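Local coordinates for protein ricin B lectin (Clostridium thermocellum, PDB 3VSF) that acts as an exo-beta-1,3-galactanase, probably hydrolysing galactan with its family 43 glycoside hydrolase module and binding galactose through a ricin-type beta-trefoil module, at residues L209-L214 / P237-R242; A226-G231 / Y246-S251. All coordinates share one frame; numbering follows the deposited sequence.

Interaction 1. Residues L209-L214 / P237-R242; sequences LHLYEL and PCLIKR
Strands 209-214 and 237-241 share no hydrogen bond and lie closest near their starts, where the CA atoms of L209 and P237 are 8.4 Å apart, the gap growing to 9.8 Å between the CA atoms of L211 and L239. Two pairs of apolar side chains meet across this interval. At the first, one methyl branch of L209 does the touching: CD2 comes to 4.1 Å from P237 CG, at the tip of the proline ring, and the two side chains cross obliquely. At the second, CD1 of L211 meets CD2 of L239 at 3.9 Å, branch to branch, with the side chains roughly at right angles. The CB of L211 does not point straight at its neighbour; with CG anti to the backbone N (chi1 -180°), the side chain is nevertheless carried to L239.

The fold is the five-bladed beta-propeller of glycoside hydrolase family 43, and the contact joins two successive blades: strand 208-214 is third in its four-stranded sheet, and strand 237-241 is first in the next. P237 O also accepts a hydrogen bond from N188 ND2, linking the first strands of these same two blades. L209 extends the apolar layer onto L248 and T250 of strand 246-251. H210 and Y212 make no contact with 237-242; between them H210 ND1 donates to Y212 OH over 2.9 Å, with the oxygen only 2° out of the imidazole plane, while Y182 packs edge-to-face with the histidine ring.

Interaction 2. Residues A226-G231 / Y246-S251; sequences AKLFVG and YYLITS
L248, in the middle of strand 246-251, receives L228, the last residue of strand 221-228, and F229 just beyond it. Before it, Y246 and Y247 carry the strand through its own blade without touching 226-231: Y246 OH is hydrogen-bonded to K241 NZ, and the ring of Y247 meets F330 edge-to-face. L248 then turns its side chain to the neighbouring blade. Its CG lies anti to the backbone N (chi1 -176°), and a single methyl, CD2, makes both contacts. CD1 of L228 is 4.0 Å from this methyl. The F229 side chain arrives from the opposite direction to the leucine, and L248 CD2 lies oblique to its ring, nearest CE2 at 3.5 Å.

Two consecutive residues can both face L248 because the strand ends here: F229 has left-handed backbone angles (phi 59°, psi 59°), which break the extended pattern and bring its CB round to the same side as that of L228. I249 points the other way, onto P289 and I292 of strand 288-296, so strand 246-251 touches the preceding blade through L248 and the following blade through I249. T250 comes back to the side of F229, its CG2 4.8 Å from F229 CE2, a looser approach than that of L248, while its OG1 is hydrogen-bonded to R234 NE in the intervening loop.

With no hydrogen bond or charge pair between the segments, the contact is wholly hydrophobic. It depends on shape and on exclusion of water: F229 touches the L248 methyl that L228 also meets, and stays partly exposed while the two leucines are buried.

Interactions 1 and 2 belong to one interface between two successive propeller blades, their centres 8 Å apart. Interaction 1 joins the third strand of one blade to the first of the next, and interaction 2 the fourth strand to the second, so the second contact probably lies further from the propeller axis. All the touching residues of 209-214/237-242 are buried and aliphatic; 226-231/246-251 adds an aromatic ring that is partly exposed. Probable backbone hydrogen bonds run within each blade instead: L209 O and L228 N are 2.8 Å apart in one, and C238 N and I249 O 2.7 Å apart in the other. Both contacts are remote from the galactose-binding residues such as D422.

Interaction 1. Residues L209-L214 / P237-R242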
ATOM      1  N   LEU A 209     -16.518 -12.938   0.499  1.00 70.13           N
ATOM      2  CA  LEU A 209     -15.574 -12.855   1.605  1.00 69.02           C
ATOM      3  C   LEU A 209     -16.242 -13.304   2.897  1.00 73.58           C
ATOM      4  O   LEU A 209     -17.322 -12.825   3.247  1.00 74.39           O
ATOM      5  CB  LEU A 209     -15.039 -11.431   1.762  1.00 69.57           C
ATOM      6  CG  LEU A 209     -13.925 -10.996   0.809  1.00 70.66           C
ATOM      7  CD1 LEU A 209     -13.570  -9.534   1.033  1.00 67.97           C
ATOM      8  CD2 LEU A 209     -12.701 -11.880   0.985  1.00 65.86           C
ATOM      9  N   HIS A 210     -15.601 -14.229   3.600  1.00 71.34           N
ATOM     10  CA  HIS A 210     -16.124 -14.713   4.870  1.00 71.15           C
ATOM     11  C   HIS A 210     -15.276 -14.231   6.042  1.00 72.84           C
ATOM     12  O   HIS A 210     -14.064 -14.449   6.077  1.00 72.46           O
ATOM     13  CB  HIS A 210     -16.212 -16.242   4.873  1.00 71.40           C
ATOM     14  CG  HIS A 210     -17.413 -16.780   4.158  1.00 72.57           C
ATOM     15  ND1 HIS A 210     -17.682 -18.129   4.066  1.00 71.13           N
ATOM     16  CD2 HIS A 210     -18.420 -16.151   3.506  1.00 72.04           C
ATOM     17  CE1 HIS A 210     -18.800 -18.308   3.385  1.00 70.96           C
ATOM     18  NE2 HIS A 210     -19.268 -17.123   3.034  1.00 74.02           N
ATOM     19  N   LEU A 211     -15.922 -13.565   6.993  1.00 71.67           N
ATOM     20  CA  LEU A 211     -15.253 -13.124   8.209  1.00 72.41           C
ATOM     21  C   LEU A 211     -15.602 -14.064   9.356  1.00 72.73           C
ATOM     22  O   LEU A 211     -16.727 -14.054   9.855  1.00 72.28           O
ATOM     23  CB  LEU A 211     -15.662 -11.694   8.561  1.00 71.71           C
ATOM     24  CG  LEU A 211     -15.023 -11.100   9.820  1.00 72.62           C
ATOM     25  CD1 LEU A 211     -13.509 -11.047   9.680  1.00 71.16           C
ATOM     26  CD2 LEU A 211     -15.586  -9.718  10.108  1.00 74.95           C
ATOM     27  N   TYR A 212     -14.637 -14.880   9.765  1.00 72.77           N
ATOM     28  CA  TYR A 212     -14.852 -15.844  10.836  1.00 73.49           C
ATOM     29  C   TYR A 212     -14.357 -15.309  12.173  1.00 74.14           C
ATOM     30  O   TYR A 212     -13.253 -14.774  12.266  1.00 73.47           O
ATOM     31  CB  TYR A 212     -14.145 -17.166  10.522  1.00 74.54           C
ATOM     32  CG  TYR A 212     -14.526 -17.777   9.194  1.00 72.54           C
ATOM     33  CD1 TYR A 212     -15.676 -18.543   9.063  1.00 70.19           C
ATOM     34  CD2 TYR A 212     -13.729 -17.594   8.071  1.00 72.99           C
ATOM     35  CE1 TYR A 212     -16.025 -19.106   7.849  1.00 70.70           C
ATOM     36  CE2 TYR A 212     -14.069 -18.153   6.855  1.00 74.63           C
ATOM     37  CZ  TYR A 212     -15.218 -18.908   6.749  1.00 71.51           C
ATOM     38  OH  TYR A 212     -15.559 -19.464   5.539  1.00 70.12           O
ATOM     39  N   GLU A 213     -15.179 -15.456  13.205  1.00 76.37           N
ATOM     40  CA  GLU A 213     -14.773 -15.107  14.559  1.00 75.69           C
ATOM     41  C   GLU A 213     -14.105 -16.310  15.211  1.00 76.99           C
ATOM     42  O   GLU A 213     -14.662 -17.407  15.222  1.00 75.71           O
ATOM     43  CB  GLU A 213     -15.976 -14.660  15.390  1.00 79.15           C
ATOM     44  CG  GLU A 213     -15.639 -14.324  16.834  1.00 80.77           C
ATOM     45  CD  GLU A 213     -16.855 -13.905  17.638  1.00 82.97           C
ATOM     46  OE1 GLU A 213     -17.944 -13.764  17.042  1.00 84.07           O
ATOM     47  OE2 GLU A 213     -16.721 -13.717  18.865  1.00 82.80           O
ATOM     48  N   LEU A 214     -12.909 -16.103  15.749  1.00 75.37           N
ATOM     49  CA  LEU A 214     -12.146 -17.190  16.347  1.00 73.93           C
ATOM     50  C   LEU A 214     -12.498 -17.395  17.816  1.00 76.33           C
ATOM     51  O   LEU A 214     -12.971 -16.478  18.487  1.00 77.16           O
ATOM     52  CB  LEU A 214     -10.646 -16.924  16.210  1.00 71.43           C
ATOM     53  CG  LEU A 214     -10.129 -16.698  14.790  1.00 72.88           C
ATOM     54  CD1 LEU A 214      -8.636 -16.405  14.807  1.00 74.44           C
ATOM     55  CD2 LEU A 214     -10.436 -17.900  13.913  1.00 72.66           C
ATOM     56  N   PRO A 237      -7.567  -9.776   1.000  1.00 63.16           N
ATOM     57  CA  PRO A 237      -8.180  -8.857   1.964  1.00 64.80           C
ATOM     58  C   PRO A 237      -7.241  -8.490   3.109  1.00 66.18           C
ATOM     59  O   PRO A 237      -6.442  -9.316   3.550  1.00 65.92           O
ATOM     60  CB  PRO A 237      -9.367  -9.663   2.495  1.00 65.60           C
ATOM     61  CG  PRO A 237      -8.928 -11.077   2.382  1.00 67.24           C
ATOM     62  CD  PRO A 237      -8.089 -11.147   1.134  1.00 66.07           C
ATOM     63  N   CYS A 238      -7.345  -7.250   3.576  1.00 67.67           N
ATOM     64  CA  CYS A 238      -6.586  -6.784   4.729  1.00 65.65           C
ATOM     65  C   CYS A 238      -7.530  -6.095   5.706  1.00 66.65           C
ATOM     66  O   CYS A 238      -8.185  -5.114   5.356  1.00 67.75           O
ATOM     67  CB  CYS A 238      -5.484  -5.814   4.296  1.00 61.23           C
ATOM     68  SG  CYS A 238      -4.253  -6.518   3.174  1.00 62.96           S
ATOM     69  N   LEU A 239      -7.603  -6.611   6.927  1.00 66.80           N
ATOM     70  CA  LEU A 239      -8.517  -6.067   7.923  1.00 67.00           C
ATOM     71  C   LEU A 239      -7.780  -5.260   8.986  1.00 70.11           C
ATOM     72  O   LEU A 239      -6.885  -5.774   9.657  1.00 70.60           O
ATOM     73  CB  LEU A 239      -9.327  -7.188   8.576  1.00 66.82           C
ATOM     74  CG  LEU A 239     -10.430  -6.746   9.539  1.00 69.97           C
ATOM     75  CD1 LEU A 239     -11.359  -5.748   8.864  1.00 69.92           C
ATOM     76  CD2 LEU A 239     -11.208  -7.945  10.054  1.00 67.41           C
ATOM     77  N   ILE A 240      -8.161  -3.994   9.131  1.00 69.56           N
ATOM     78  CA  ILE A 240      -7.545  -3.110  10.115  1.00 69.27           C
ATOM     79  C   ILE A 240      -8.586  -2.235  10.810  1.00 72.05           C
ATOM     80  O   ILE A 240      -9.747  -2.196  10.407  1.00 72.18           O
ATOM     81  CB  ILE A 240      -6.478  -2.201   9.475  1.00 71.33           C
ATOM     82  CG1 ILE A 240      -7.119  -1.262   8.450  1.00 71.65           C
ATOM     83  CG2 ILE A 240      -5.380  -3.031   8.829  1.00 69.83           C
ATOM     84  CD1 ILE A 240      -6.131  -0.346   7.761  1.00 67.90           C
ATOM     85  N   LYS A 241      -8.156  -1.533  11.854  1.00 73.79           N
ATOM     86  CA  LYS A 241      -9.035  -0.648  12.608  1.00 76.13           C
ATOM     87  C   LYS A 241      -8.270   0.599  13.037  1.00 79.11           C
ATOM     88  O   LYS A 241      -7.072   0.534  13.310  1.00 80.26           O
ATOM     89  CB  LYS A 241      -9.595  -1.375  13.833  1.00 73.95           C
ATOM     90  CG  LYS A 241     -10.604  -0.573  14.639  1.00 75.99           C
ATOM     91  CD  LYS A 241     -11.129  -1.383  15.815  1.00 74.63           C
ATOM     92  CE  LYS A 241     -12.221  -0.638  16.565  1.00 77.87           C
ATOM     93  NZ  LYS A 241     -12.779  -1.451  17.683  1.00 73.20           N
ATOM     94  N   ARG A 242      -8.959   1.736  13.092  1.00 79.03           N
ATOM     95  CA  ARG A 242      -8.310   2.989  13.465  1.00 81.61           C
ATOM     96  C   ARG A 242      -8.996   3.674  14.645  1.00 86.04           C
ATOM     97  O   ARG A 242      -8.514   3.606  15.775  1.00 91.67           O
ATOM     98  CB  ARG A 242      -8.235   3.938  12.265  1.00 81.41           C
ATOM     99  CG  ARG A 242      -7.194   5.037  12.417  1.00 83.77           C
ATOM    100  CD  ARG A 242      -7.171   5.955  11.206  1.00 84.31           C
ATOM    101  NE  ARG A 242      -7.544   7.323  11.556  1.00 88.15           N
ATOM    102  CZ  ARG A 242      -6.678   8.263  11.924  1.00 90.34           C
ATOM    103  NH1 ARG A 242      -5.383   7.986  11.988  1.00 90.17           N
ATOM    104  NH2 ARG A 242      -7.107   9.481  12.225  1.00 90.34           N
TER

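Interaction 2. Residues A226-G231 / Y246-S251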
ATOM      1  N   ALA A 226     -19.683 -12.603   9.556  1.00 77.78           N
ATOM      2  CA  ALA A 226     -20.429 -11.962   8.476  1.00 77.99           C
ATOM      3  C   ALA A 226     -19.904 -12.318   7.088  1.00 74.23           C
ATOM      4  O   ALA A 226     -18.731 -12.654   6.918  1.00 72.58           O
ATOM      5  CB  ALA A 226     -20.434 -10.450   8.663  1.00 75.51           C
ATOM      6  N   LYS A 227     -20.791 -12.246   6.100  1.00 72.87           N
ATOM      7  CA  LYS A 227     -20.406 -12.381   4.702  1.00 74.46           C
ATOM      8  C   LYS A 227     -20.267 -10.987   4.101  1.00 72.43           C
ATOM      9  O   LYS A 227     -21.191 -10.178   4.177  1.00 73.27           O
ATOM     10  CB  LYS A 227     -21.451 -13.186   3.927  1.00 75.10           C
ATOM     11  CG  LYS A 227     -21.616 -14.621   4.400  1.00 73.47           C
ATOM     12  CD  LYS A 227     -22.633 -15.365   3.548  1.00 75.92           C
ATOM     13  CE  LYS A 227     -22.766 -16.817   3.980  1.00 75.70           C
ATOM     14  NZ  LYS A 227     -23.737 -17.562   3.134  1.00 72.42           N
ATOM     15  N   LEU A 228     -19.113 -10.708   3.506  1.00 72.21           N
ATOM     16  CA  LEU A 228     -18.814  -9.362   3.026  1.00 73.37           C
ATOM     17  C   LEU A 228     -18.584  -9.301   1.520  1.00 73.88           C
ATOM     18  O   LEU A 228     -17.810 -10.084   0.966  1.00 72.53           O
ATOM     19  CB  LEU A 228     -17.594  -8.803   3.759  1.00 68.61           C
ATOM     20  CG  LEU A 228     -17.667  -8.825   5.287  1.00 68.56           C
ATOM     21  CD1 LEU A 228     -16.353  -8.359   5.893  1.00 70.02           C
ATOM     22  CD2 LEU A 228     -18.825  -7.973   5.782  1.00 70.28           C
ATOM     23  N   PHE A 229     -19.259  -8.361   0.865  1.00 73.01           N
ATOM     24  CA  PHE A 229     -19.060  -8.112  -0.559  1.00 75.80           C
ATOM     25  C   PHE A 229     -19.344  -9.353  -1.398  1.00 75.53           C
ATOM     26  O   PHE A 229     -18.477  -9.833  -2.127  1.00 74.82           O
ATOM     27  CB  PHE A 229     -17.635  -7.615  -0.811  1.00 76.95           C
ATOM     28  CG  PHE A 229     -17.252  -6.432   0.030  1.00 75.82           C
ATOM     29  CD1 PHE A 229     -18.187  -5.461   0.352  1.00 75.45           C
ATOM     30  CD2 PHE A 229     -15.960  -6.295   0.511  1.00 74.70           C
ATOM     31  CE1 PHE A 229     -17.840  -4.372   1.129  1.00 74.74           C
ATOM     32  CE2 PHE A 229     -15.606  -5.210   1.289  1.00 75.40           C
ATOM     33  CZ  PHE A 229     -16.547  -4.247   1.597  1.00 78.45           C
ATOM     34  N   VAL A 230     -20.568  -9.861  -1.294  1.00 75.74           N
ATOM     35  CA  VAL A 230     -20.959 -11.076  -2.000  1.00 74.98           C
ATOM     36  C   VAL A 230     -21.029 -10.861  -3.511  1.00 73.99           C
ATOM     37  O   VAL A 230     -21.543  -9.848  -3.982  1.00 75.70           O
ATOM     38  CB  VAL A 230     -22.314 -11.611  -1.489  1.00 75.76           C
ATOM     39  CG1 VAL A 230     -22.217 -11.971  -0.016  1.00 72.32           C
ATOM     40  CG2 VAL A 230     -23.414 -10.586  -1.719  1.00 77.09           C
ATOM     41  N   GLY A 231     -20.498 -11.821  -4.261  1.00 74.86           N
ATOM     42  CA  GLY A 231     -20.540 -11.778  -5.711  1.00 76.44           C
ATOM     43  C   GLY A 231     -19.659 -10.708  -6.326  1.00 77.50           C
ATOM     44  O   GLY A 231     -19.633 -10.541  -7.546  1.00 79.16           O
ATOM     45  N   TYR A 246     -13.581   0.177  11.172  1.00 74.84           N
ATOM     46  CA  TYR A 246     -12.918  -0.960  10.551  1.00 74.14           C
ATOM     47  C   TYR A 246     -12.711  -0.686   9.067  1.00 74.17           C
ATOM     48  O   TYR A 246     -13.576  -0.108   8.408  1.00 73.53           O
ATOM     49  CB  TYR A 246     -13.737  -2.239  10.743  1.00 73.76           C
ATOM     50  CG  TYR A 246     -13.967  -2.617  12.190  1.00 73.44           C
ATOM     51  CD1 TYR A 246     -15.175  -2.337  12.818  1.00 75.13           C
ATOM     52  CD2 TYR A 246     -12.979  -3.253  12.928  1.00 73.52           C
ATOM     53  CE1 TYR A 246     -15.392  -2.682  14.139  1.00 74.24           C
ATOM     54  CE2 TYR A 246     -13.185  -3.602  14.250  1.00 75.11           C
ATOM     55  CZ  TYR A 246     -14.393  -3.313  14.850  1.00 75.72           C
ATOM     56  OH  TYR A 246     -14.604  -3.657  16.167  1.00 74.70           O
ATOM     57  N   TYR A 247     -11.561  -1.097   8.543  1.00 71.67           N
ATOM     58  CA  TYR A 247     -11.240  -0.869   7.139  1.00 71.95           C
ATOM     59  C   TYR A 247     -10.810  -2.161   6.454  1.00 71.07           C
ATOM     60  O   TYR A 247      -9.973  -2.899   6.972  1.00 72.30           O
ATOM     61  CB  TYR A 247     -10.147   0.192   7.005  1.00 72.89           C
ATOM     62  CG  TYR A 247     -10.494   1.507   7.663  1.00 73.99           C
ATOM     63  CD1 TYR A 247     -11.158   2.504   6.962  1.00 72.46           C
ATOM     64  CD2 TYR A 247     -10.161   1.751   8.989  1.00 76.24           C
ATOM     65  CE1 TYR A 247     -11.479   3.707   7.561  1.00 74.04           C
ATOM     66  CE2 TYR A 247     -10.476   2.951   9.597  1.00 77.53           C
ATOM     67  CZ  TYR A 247     -11.135   3.924   8.879  1.00 76.83           C
ATOM     68  OH  TYR A 247     -11.450   5.120   9.483  1.00 80.04           O
ATOM     69  N   LEU A 248     -11.389  -2.427   5.289  1.00 68.96           N
ATOM     70  CA  LEU A 248     -11.090  -3.648   4.553  1.00 67.18           C
ATOM     71  C   LEU A 248     -10.498  -3.347   3.179  1.00 66.00           C
ATOM     72  O   LEU A 248     -11.221  -3.039   2.232  1.00 65.23           O
ATOM     73  CB  LEU A 248     -12.349  -4.507   4.408  1.00 70.54           C
ATOM     74  CG  LEU A 248     -12.173  -5.875   3.744  1.00 67.73           C
ATOM     75  CD1 LEU A 248     -11.116  -6.690   4.472  1.00 69.00           C
ATOM     76  CD2 LEU A 248     -13.495  -6.623   3.700  1.00 67.93           C
ATOM     77  N   ILE A 249      -9.174  -3.437   3.082  1.00 64.33           N
ATOM     78  CA  ILE A 249      -8.483  -3.241   1.814  1.00 61.32           C
ATOM     79  C   ILE A 249      -8.440  -4.548   1.030  1.00 66.38           C
ATOM     80  O   ILE A 249      -7.908  -5.550   1.504  1.00 65.48           O
ATOM     81  CB  ILE A 249      -7.043  -2.730   2.020  1.00 58.82           C
ATOM     82  CG1 ILE A 249      -7.048  -1.255   2.431  1.00 63.83           C
ATOM     83  CG2 ILE A 249      -6.230  -2.909   0.750  1.00 55.42           C
ATOM     84  CD1 ILE A 249      -7.618  -0.991   3.809  1.00 65.60           C
ATOM     85  N   THR A 250      -9.007  -4.534  -0.172  1.00 65.72           N
ATOM     86  CA  THR A 250      -9.064  -5.731  -0.999  1.00 64.89           C
ATOM     87  C   THR A 250      -8.453  -5.492  -2.373  1.00 64.14           C
ATOM     88  O   THR A 250      -8.115  -4.363  -2.725  1.00 62.06           O
ATOM     89  CB  THR A 250     -10.514  -6.214  -1.185  1.00 66.94           C
ATOM     90  OG1 THR A 250     -11.274  -5.200  -1.853  1.00 66.55           O
ATOM     91  CG2 THR A 250     -11.151  -6.514   0.164  1.00 68.92           C
ATOM     92  N   SER A 251      -8.314  -6.565  -3.144  1.00 66.15           N
ATOM     93  CA  SER A 251      -7.840  -6.467  -4.518  1.00 66.05           C
ATOM     94  C   SER A 251      -8.841  -7.138  -5.446  1.00 63.50           C
ATOM     95  O   SER A 251      -9.881  -7.624  -5.004  1.00 65.99           O
ATOM     96  CB  SER A 251      -6.469  -7.127  -4.667  1.00 66.79           C
ATOM     97  OG  SER A 251      -6.570  -8.538  -4.591  1.00 66.17           O
TER